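Local coordinates for segregation and condensation protein A (Bacillus subtilis, PDB 5H66) that probably acts as the kleisin subunit of the bacterial SMC condensin complex, joining the SMC ATPase in chromosome condensation and segregation, at residues L21-L33 with V58-T72. Sequence-based numbering, arbitrary orientation.
Sequences LKSRGTRINFMDL and VLIEQEHNFSDIYIT
Ile28 and Asn29 run antiparallel to Ile71 and Tyr70, at the edge of the 69-73 strand. Ile71 N donates to Ile28 O at 2.8 Å. Phe30 N donates to Ile69 O, also at 2.8 Å. Asn29 and Tyr70 form a non-hydrogen-bonded pair. The 58-62 strand pairs with the other edge of 69-73, giving a three-stranded antiparallel sheet. With helices 11-23 and 39-54, the chain order is helix, strand, helix, hairpin, consistent with the winged-helix domain at the C-terminal end of kleisins. Over the face that carries Asn29 and Tyr70, the extended Arg27 chain lays its guanidinium flat on the Tyr70 ring. The planes are 6° apart, and CZ of Arg27 sits 3.8 Å from the Tyr70 ring centroid, a cation-pi stack. At the guanidinium edge, Glu61 OE1 makes a long salt bridge of 3.6 Å to Arg27 NH2. A serine in place of Tyr70 would probably leave the Arg27 guanidinium without its flat support, held more loosely beside Glu61. Asn29 CG lies anti to the backbone N (chi1 -173°), which brings Asn29 ND2 to Asp68 OD2 at 2.6 Å, on the anti side of the carboxylate. Asn29 OD1 accepts from Met31 N, an Asx turn. On the face of Ile28 and Ile71, Ile71 CD1 packs against Phe30 CB and Leu33 CD1. Ile71 CG2 meets Leu21 CD2 at 3.8 Å, while Leu21 CD1 reaches Val58 CG2. Phe30 continues onto Thr45 and Val49 of helix 39-54.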
ATOM      1  N   LEU C  21      19.045 -11.736  31.608  1.00 80.90           N
ATOM      2  CA  LEU C  21      20.270 -12.033  30.877  1.00 81.44           C
ATOM      3  C   LEU C  21      21.476 -12.090  31.801  1.00 84.19           C
ATOM      4  O   LEU C  21      22.402 -12.874  31.558  1.00 85.36           O
ATOM      5  CB  LEU C  21      20.504 -10.986  29.789  1.00 78.58           C
ATOM      6  CG  LEU C  21      19.956 -11.320  28.404  1.00 77.44           C
ATOM      7  CD1 LEU C  21      19.690 -10.042  27.638  1.00 76.23           C
ATOM      8  CD2 LEU C  21      20.921 -12.215  27.648  1.00 77.74           C
ATOM      9  N   LYS C  22      21.485 -11.269  32.855  1.00 83.35           N
ATOM     10  CA  LYS C  22      22.602 -11.250  33.793  1.00 84.37           C
ATOM     11  C   LYS C  22      22.549 -12.436  34.751  1.00 85.55           C
ATOM     12  O   LYS C  22      23.592 -13.004  35.095  1.00 85.83           O
ATOM     13  CB  LYS C  22      22.609  -9.934  34.572  1.00 80.57           C
ATOM     14  CG  LYS C  22      22.921  -8.715  33.723  1.00 78.77           C
ATOM     15  CD  LYS C  22      22.818  -7.435  34.535  1.00 78.45           C
ATOM     16  CE  LYS C  22      23.167  -6.221  33.689  1.00 75.83           C
ATOM     17  NZ  LYS C  22      22.947  -4.946  34.426  1.00 75.21           N
ATOM     18  N   SER C  23      21.345 -12.811  35.195  1.00 85.76           N
ATOM     19  CA  SER C  23      21.189 -13.985  36.048  1.00 86.58           C
ATOM     20  C   SER C  23      21.754 -15.227  35.368  1.00 88.35           C
ATOM     21  O   SER C  23      22.627 -15.911  35.913  1.00 90.16           O
ATOM     22  CB  SER C  23      19.713 -14.178  36.406  1.00 85.60           C
ATOM     23  OG  SER C  23      19.539 -15.241  37.328  1.00 86.48           O
ATOM     24  N   ARG C  24      21.268 -15.532  34.167  1.00 88.40           N
ATOM     25  CA  ARG C  24      21.908 -16.549  33.352  1.00 88.49           C
ATOM     26  C   ARG C  24      23.287 -16.065  32.910  1.00 88.99           C
ATOM     27  O   ARG C  24      23.606 -14.874  32.967  1.00 88.08           O
ATOM     28  CB  ARG C  24      21.047 -16.890  32.135  1.00 87.78           C
ATOM     29  CG  ARG C  24      19.804 -17.704  32.460  1.00 88.16           C
ATOM     30  CD  ARG C  24      20.097 -19.194  32.434  1.00 90.03           C
ATOM     31  NE  ARG C  24      19.535 -19.844  31.254  1.00 91.69           N
ATOM     32  CZ  ARG C  24      18.404 -20.543  31.251  1.00 92.58           C
ATOM     33  NH1 ARG C  24      17.708 -20.686  32.372  1.00 94.32           N
ATOM     34  NH2 ARG C  24      17.967 -21.100  30.130  1.00 89.98           N
ATOM     35  N   GLY C  25      24.113 -17.006  32.471  1.00 89.11           N
ATOM     36  CA  GLY C  25      25.478 -16.668  32.120  1.00 88.57           C
ATOM     37  C   GLY C  25      25.708 -16.513  30.632  1.00 88.99           C
ATOM     38  O   GLY C  25      26.572 -15.739  30.209  1.00 89.77           O
ATOM     39  N   THR C  26      24.939 -17.245  29.826  1.00 88.32           N
ATOM     40  CA  THR C  26      25.172 -17.279  28.388  1.00 88.41           C
ATOM     41  C   THR C  26      23.890 -17.067  27.590  1.00 86.92           C
ATOM     42  O   THR C  26      23.109 -16.150  27.869  1.00 84.60           O
ATOM     43  CB  THR C  26      25.808 -18.615  27.981  1.00 87.26           C
ATOM     44  OG1 THR C  26      24.924 -19.691  28.325  1.00 87.09           O
ATOM     45  CG2 THR C  26      27.148 -18.817  28.680  1.00 85.64           C
ATOM     46  N   ARG C  27      23.683 -17.924  26.589  1.00 84.97           N
ATOM     47  CA  ARG C  27      22.528 -17.902  25.699  1.00 82.13           C
ATOM     48  C   ARG C  27      21.200 -17.959  26.442  1.00 82.58           C
ATOM     49  O   ARG C  27      21.147 -18.330  27.620  1.00 84.23           O
ATOM     50  CB  ARG C  27      22.598 -19.088  24.736  1.00 80.08           C
ATOM     51  CG  ARG C  27      23.004 -18.774  23.316  1.00 76.25           C
ATOM     52  CD  ARG C  27      22.915 -20.048  22.497  1.00 75.32           C
ATOM     53  NE  ARG C  27      23.176 -19.833  21.079  1.00 76.25           N
ATOM     54  CZ  ARG C  27      22.906 -20.727  20.132  1.00 77.70           C
ATOM     55  NH1 ARG C  27      22.365 -21.896  20.457  1.00 78.33           N
ATOM     56  NH2 ARG C  27      23.174 -20.456  18.862  1.00 77.37           N
ATOM     57  N   ILE C  28      20.126 -17.601  25.745  1.00 79.26           N
ATOM     58  CA  ILE C  28      18.761 -17.899  26.168  1.00 79.96           C
ATOM     59  C   ILE C  28      17.906 -18.037  24.918  1.00 78.04           C
ATOM     60  O   ILE C  28      17.954 -17.186  24.024  1.00 76.19           O
ATOM     61  CB  ILE C  28      18.169 -16.823  27.102  1.00 80.41           C
ATOM     62  CG1 ILE C  28      18.676 -15.435  26.715  1.00 78.99           C
ATOM     63  CG2 ILE C  28      18.455 -17.145  28.563  1.00 82.33           C
ATOM     64  CD1 ILE C  28      18.045 -14.316  27.506  1.00 79.17           C
ATOM     65  N   ASN C  29      17.139 -19.121  24.843  1.00 78.05           N
ATOM     66  CA  ASN C  29      16.118 -19.233  23.813  1.00 74.67           C
ATOM     67  C   ASN C  29      15.008 -18.227  24.095  1.00 74.87           C
ATOM     68  O   ASN C  29      14.618 -18.021  25.248  1.00 75.78           O
ATOM     69  CB  ASN C  29      15.561 -20.656  23.775  1.00 74.17           C
ATOM     70  CG  ASN C  29      14.609 -20.886  22.618  1.00 73.99           C
ATOM     71  OD1 ASN C  29      13.509 -20.332  22.577  1.00 74.24           O
ATOM     72  ND2 ASN C  29      15.028 -21.715  21.668  1.00 72.70           N
ATOM     73  N   PHE C  30      14.514 -17.586  23.033  1.00 72.92           N
ATOM     74  CA  PHE C  30      13.468 -16.578  23.191  1.00 70.85           C
ATOM     75  C   PHE C  30      12.251 -17.151  23.907  1.00 70.77           C
ATOM     76  O   PHE C  30      11.697 -16.516  24.812  1.00 71.21           O
ATOM     77  CB  PHE C  30      13.078 -16.015  21.821  1.00 66.31           C
ATOM     78  CG  PHE C  30      11.961 -15.007  21.868  1.00 63.81           C
ATOM     79  CD1 PHE C  30      12.226 -13.669  22.117  1.00 60.68           C
ATOM     80  CD2 PHE C  30      10.647 -15.394  21.649  1.00 61.30           C
ATOM     81  CE1 PHE C  30      11.204 -12.738  22.156  1.00 55.37           C
ATOM     82  CE2 PHE C  30       9.620 -14.468  21.690  1.00 60.56           C
ATOM     83  CZ  PHE C  30       9.900 -13.138  21.942  1.00 55.57           C
ATOM     84  N   MET C  31      11.832 -18.358  23.524  1.00 72.23           N
ATOM     85  CA  MET C  31      10.676 -18.987  24.151  1.00 73.27           C
ATOM     86  C   MET C  31      10.908 -19.274  25.629  1.00 75.43           C
ATOM     87  O   MET C  31       9.941 -19.464  26.375  1.00 77.65           O
ATOM     88  CB  MET C  31      10.321 -20.277  23.412  1.00 75.24           C
ATOM     89  CG  MET C  31      10.018 -20.087  21.931  1.00 76.30           C
ATOM     90  SD  MET C  31       8.698 -18.897  21.611  1.00 79.76           S
ATOM     91  CE  MET C  31       7.274 -19.837  22.153  1.00 69.88           C
ATOM     92  N   ASP C  32      12.167 -19.310  26.068  1.00 76.68           N
ATOM     93  CA  ASP C  32      12.497 -19.566  27.463  1.00 77.64           C
ATOM     94  C   ASP C  32      12.717 -18.297  28.270  1.00 76.03           C
ATOM     95  O   ASP C  32      12.720 -18.364  29.503  1.00 78.77           O
ATOM     96  CB  ASP C  32      13.749 -20.449  27.558  1.00 77.22           C
ATOM     97  CG  ASP C  32      13.493 -21.869  27.094  1.00 76.99           C
ATOM     98  OD1 ASP C  32      12.401 -22.400  27.389  1.00 76.00           O
ATOM     99  OD2 ASP C  32      14.384 -22.451  26.435  1.00 77.32           O
ATOM    100  N   LEU C  33      12.900 -17.152  27.599  1.00 76.39           N
ATOM    101  CA  LEU C  33      13.055 -15.872  28.287  1.00 76.00           C
ATOM    102  C   LEU C  33      11.994 -15.670  29.357  1.00 77.27           C
ATOM    103  O   LEU C  33      12.261 -15.051  30.394  1.00 77.06           O
ATOM    104  CB  LEU C  33      12.994 -14.730  27.274  1.00 73.49           C
ATOM    105  CG  LEU C  33      14.244 -13.874  27.106  1.00 74.65           C
ATOM    106  CD1 LEU C  33      13.975 -12.774  26.098  1.00 72.69           C
ATOM    107  CD2 LEU C  33      14.655 -13.288  28.445  1.00 75.82           C
ATOM    108  N   VAL C  58      21.902  -6.327  23.257  1.00 62.24           N
ATOM    109  CA  VAL C  58      21.618  -7.749  23.118  1.00 65.43           C
ATOM    110  C   VAL C  58      22.099  -8.210  21.749  1.00 66.10           C
ATOM    111  O   VAL C  58      21.990  -7.474  20.764  1.00 66.88           O
ATOM    112  CB  VAL C  58      20.111  -8.036  23.305  1.00 66.36           C
ATOM    113  CG1 VAL C  58      19.750  -9.418  22.797  1.00 67.32           C
ATOM    114  CG2 VAL C  58      19.715  -7.886  24.766  1.00 65.12           C
ATOM    115  N   LEU C  59      22.654  -9.420  21.692  1.00 69.84           N
ATOM    116  CA  LEU C  59      23.001 -10.068  20.434  1.00 68.09           C
ATOM    117  C   LEU C  59      21.973 -11.148  20.125  1.00 67.99           C
ATOM    118  O   LEU C  59      21.586 -11.925  21.003  1.00 66.32           O
ATOM    119  CB  LEU C  59      24.409 -10.674  20.487  1.00 70.02           C
ATOM    120  CG  LEU C  59      24.737 -11.884  19.599  1.00 72.08           C
ATOM    121  CD1 LEU C  59      24.685 -11.541  18.106  1.00 71.58           C
ATOM    122  CD2 LEU C  59      26.100 -12.459  19.963  1.00 73.19           C
ATOM    123  N   ILE C  60      21.540 -11.192  18.867  1.00 69.38           N
ATOM    124  CA  ILE C  60      20.485 -12.091  18.418  1.00 66.81           C
ATOM    125  C   ILE C  60      21.029 -12.982  17.313  1.00 66.24           C
ATOM    126  O   ILE C  60      21.811 -12.531  16.469  1.00 68.09           O
ATOM    127  CB  ILE C  60      19.257 -11.298  17.926  1.00 65.81           C
ATOM    128  CG1 ILE C  60      18.640 -10.544  19.097  1.00 63.52           C
ATOM    129  CG2 ILE C  60      18.228 -12.216  17.274  1.00 64.41           C
ATOM    130  CD1 ILE C  60      18.050 -11.437  20.124  1.00 64.75           C
ATOM    131  N   GLU C  61      20.616 -14.249  17.325  1.00 65.33           N
ATOM    132  CA  GLU C  61      20.939 -15.189  16.260  1.00 65.71           C
ATOM    133  C   GLU C  61      19.685 -15.964  15.888  1.00 65.10           C
ATOM    134  O   GLU C  61      18.977 -16.465  16.767  1.00 64.20           O
ATOM    135  CB  GLU C  61      22.052 -16.156  16.683  1.00 68.81           C
ATOM    136  CG  GLU C  61      23.378 -15.479  17.000  1.00 71.50           C
ATOM    137  CD  GLU C  61      24.533 -16.461  17.069  1.00 75.72           C
ATOM    138  OE1 GLU C  61      24.624 -17.205  18.071  1.00 75.38           O
ATOM    139  OE2 GLU C  61      25.347 -16.486  16.121  1.00 77.55           O
ATOM    140  N   GLN C  62      19.413 -16.051  14.587  1.00 63.46           N
ATOM    141  CA  GLN C  62      18.305 -16.844  14.069  1.00 62.19           C
ATOM    142  C   GLN C  62      18.705 -17.374  12.702  1.00 60.79           C
ATOM    143  O   GLN C  62      19.163 -16.605  11.851  1.00 65.30           O
ATOM    144  CB  GLN C  62      17.014 -16.018  13.977  1.00 60.24           C
ATOM    145  CG  GLN C  62      15.753 -16.858  13.847  1.00 59.09           C
ATOM    146  CD  GLN C  62      14.488 -16.024  13.697  1.00 56.28           C
ATOM    147  OE1 GLN C  62      14.546 -14.827  13.410  1.00 51.54           O
ATOM    148  NE2 GLN C  62      13.334 -16.658  13.896  1.00 53.28           N
ATOM    149  N   GLU C  63      18.535 -18.682  12.498  1.00 62.50           N
ATOM    150  CA  GLU C  63      19.040 -19.321  11.285  1.00 64.78           C
ATOM    151  C   GLU C  63      18.131 -19.058  10.088  1.00 63.64           C
ATOM    152  O   GLU C  63      18.595 -18.599   9.037  1.00 63.71           O
ATOM    153  CB  GLU C  63      19.210 -20.824  11.516  1.00 65.57           C
ATOM    154  CG  GLU C  63      20.329 -21.454  10.691  1.00 71.24           C
ATOM    155  CD  GLU C  63      20.581 -22.910  11.050  1.00 74.76           C
ATOM    156  OE1 GLU C  63      21.226 -23.168  12.092  1.00 74.91           O
ATOM    157  OE2 GLU C  63      20.133 -23.797  10.290  1.00 70.70           O
ATOM    158  N   HIS C  64      16.842 -19.358  10.220  1.00 62.10           N
ATOM    159  CA  HIS C  64      15.867 -19.108   9.170  1.00 61.12           C
ATOM    160  C   HIS C  64      14.645 -18.429   9.769  1.00 58.62           C
ATOM    161  O   HIS C  64      14.519 -18.289  10.990  1.00 56.33           O
ATOM    162  CB  HIS C  64      15.451 -20.404   8.459  1.00 61.55           C
ATOM    163  CG  HIS C  64      16.515 -21.455   8.455  1.00 66.99           C
ATOM    164  ND1 HIS C  64      16.366 -22.665   9.099  1.00 69.71           N
ATOM    165  CD2 HIS C  64      17.744 -21.478   7.888  1.00 69.44           C
ATOM    166  CE1 HIS C  64      17.459 -23.388   8.928  1.00 70.94           C
ATOM    167  NE2 HIS C  64      18.312 -22.690   8.200  1.00 68.98           N
ATOM    168  N   ASN C  65      13.739 -18.003   8.892  1.00 54.65           N
ATOM    169  CA  ASN C  65      12.472 -17.453   9.351  1.00 52.59           C
ATOM    170  C   ASN C  65      11.758 -18.473  10.223  1.00 53.93           C
ATOM    171  O   ASN C  65      11.648 -19.649   9.858  1.00 55.70           O
ATOM    172  CB  ASN C  65      11.589 -17.064   8.163  1.00 50.35           C
ATOM    173  CG  ASN C  65      12.181 -15.936   7.337  1.00 43.89           C
ATOM    174  OD1 ASN C  65      12.797 -15.024   7.872  1.00 45.87           O
ATOM    175  ND2 ASN C  65      11.983 -15.995   6.025  1.00 44.67           N
ATOM    176  N   PHE C  66      11.303 -18.020  11.393  1.00 55.02           N
ATOM    177  CA  PHE C  66      10.515 -18.789  12.355  1.00 54.47           C
ATOM    178  C   PHE C  66      11.307 -19.902  13.026  1.00 57.56           C
ATOM    179  O   PHE C  66      10.718 -20.736  13.727  1.00 56.57           O
ATOM    180  CB  PHE C  66       9.249 -19.367  11.714  1.00 51.82           C
ATOM    181  CG  PHE C  66       8.457 -18.361  10.932  1.00 52.49           C
ATOM    182  CD1 PHE C  66       8.154 -17.123  11.480  1.00 50.98           C
ATOM    183  CD2 PHE C  66       8.023 -18.647   9.647  1.00 52.19           C
ATOM    184  CE1 PHE C  66       7.426 -16.190  10.761  1.00 48.66           C
ATOM    185  CE2 PHE C  66       7.294 -17.719   8.923  1.00 50.47           C
ATOM    186  CZ  PHE C  66       6.995 -16.489   9.481  1.00 46.33           C
ATOM    187  N   SER C  67      12.622 -19.950  12.829  1.00 60.47           N
ATOM    188  CA  SER C  67      13.454 -20.825  13.634  1.00 61.30           C
ATOM    189  C   SER C  67      13.644 -20.213  15.021  1.00 62.23           C
ATOM    190  O   SER C  67      13.309 -19.052  15.268  1.00 63.14           O
ATOM    191  CB  SER C  67      14.801 -21.070  12.951  1.00 61.01           C
ATOM    192  OG  SER C  67      15.638 -19.931  13.027  1.00 60.01           O
ATOM    193  N   ASP C  68      14.184 -21.011  15.938  1.00 63.57           N
ATOM    194  CA  ASP C  68      14.384 -20.536  17.299  1.00 64.86           C
ATOM    195  C   ASP C  68      15.340 -19.345  17.319  1.00 63.04           C
ATOM    196  O   ASP C  68      16.250 -19.233  16.494  1.00 64.31           O
ATOM    197  CB  ASP C  68      14.911 -21.667  18.184  1.00 68.42           C
ATOM    198  CG  ASP C  68      13.814 -22.631  18.612  1.00 70.42           C
ATOM    199  OD1 ASP C  68      13.340 -23.424  17.768  1.00 70.31           O
ATOM    200  OD2 ASP C  68      13.415 -22.590  19.795  1.00 73.44           O
ATOM    201  N   ILE C  69      15.106 -18.440  18.265  1.00 64.11           N
ATOM    202  CA  ILE C  69      15.870 -17.204  18.403  1.00 65.40           C
ATOM    203  C   ILE C  69      16.659 -17.275  19.701  1.00 69.35           C
ATOM    204  O   ILE C  69      16.089 -17.548  20.766  1.00 70.19           O
ATOM    205  CB  ILE C  69      14.951 -15.969  18.389  1.00 64.36           C
ATOM    206  CG1 ILE C  69      14.149 -15.908  17.086  1.00 61.01           C
ATOM    207  CG2 ILE C  69      15.763 -14.694  18.589  1.00 61.28           C
ATOM    208  CD1 ILE C  69      12.799 -15.252  17.229  1.00 54.78           C
ATOM    209  N   TYR C  70      17.964 -17.027  19.617  1.00 66.78           N
ATOM    210  CA  TYR C  70      18.851 -17.099  20.770  1.00 69.89           C
ATOM    211  C   TYR C  70      19.340 -15.702  21.126  1.00 68.36           C
ATOM    212  O   TYR C  70      19.762 -14.941  20.248  1.00 65.65           O
ATOM    213  CB  TYR C  70      20.021 -18.048  20.497  1.00 71.82           C
ATOM    214  CG  TYR C  70      19.554 -19.463  20.221  1.00 72.62           C
ATOM    215  CD1 TYR C  70      19.003 -20.242  21.234  1.00 72.75           C
ATOM    216  CD2 TYR C  70      19.630 -20.009  18.945  1.00 71.70           C
ATOM    217  CE1 TYR C  70      18.557 -21.530  20.987  1.00 71.58           C
ATOM    218  CE2 TYR C  70      19.187 -21.296  18.689  1.00 72.34           C
ATOM    219  CZ  TYR C  70      18.650 -22.052  19.713  1.00 73.46           C
ATOM    220  OH  TYR C  70      18.207 -23.332  19.458  1.00 75.36           O
ATOM    221  N   ILE C  71      19.272 -15.374  22.414  1.00 71.54           N
ATOM    222  CA  ILE C  71      19.534 -14.035  22.928  1.00 71.62           C
ATOM    223  C   ILE C  71      20.792 -14.076  23.785  1.00 73.59           C
ATOM    224  O   ILE C  71      20.977 -15.000  24.587  1.00 75.27           O
ATOM    225  CB  ILE C  71      18.327 -13.521  23.738  1.00 71.62           C
ATOM    226  CG1 ILE C  71      17.131 -13.258  22.820  1.00 69.95           C
ATOM    227  CG2 ILE C  71      18.685 -12.277  24.531  1.00 71.37           C
ATOM    228  CD1 ILE C  71      15.887 -14.011  23.195  1.00 69.02           C
ATOM    229  N   THR C  72      21.653 -13.074  23.618  1.00 72.36           N
ATOM    230  CA  THR C  72      22.874 -12.965  24.405  1.00 73.21           C
ATOM    231  C   THR C  72      23.142 -11.502  24.724  1.00 72.98           C
ATOM    232  O   THR C  72      23.014 -10.636  23.854  1.00 72.43           O
ATOM    233  CB  THR C  72      24.078 -13.572  23.663  1.00 72.98           C
ATOM    234  OG1 THR C  72      23.867 -14.978  23.475  1.00 75.19           O
ATOM    235  CG2 THR C  72      25.364 -13.362  24.450  1.00 71.42           C
TER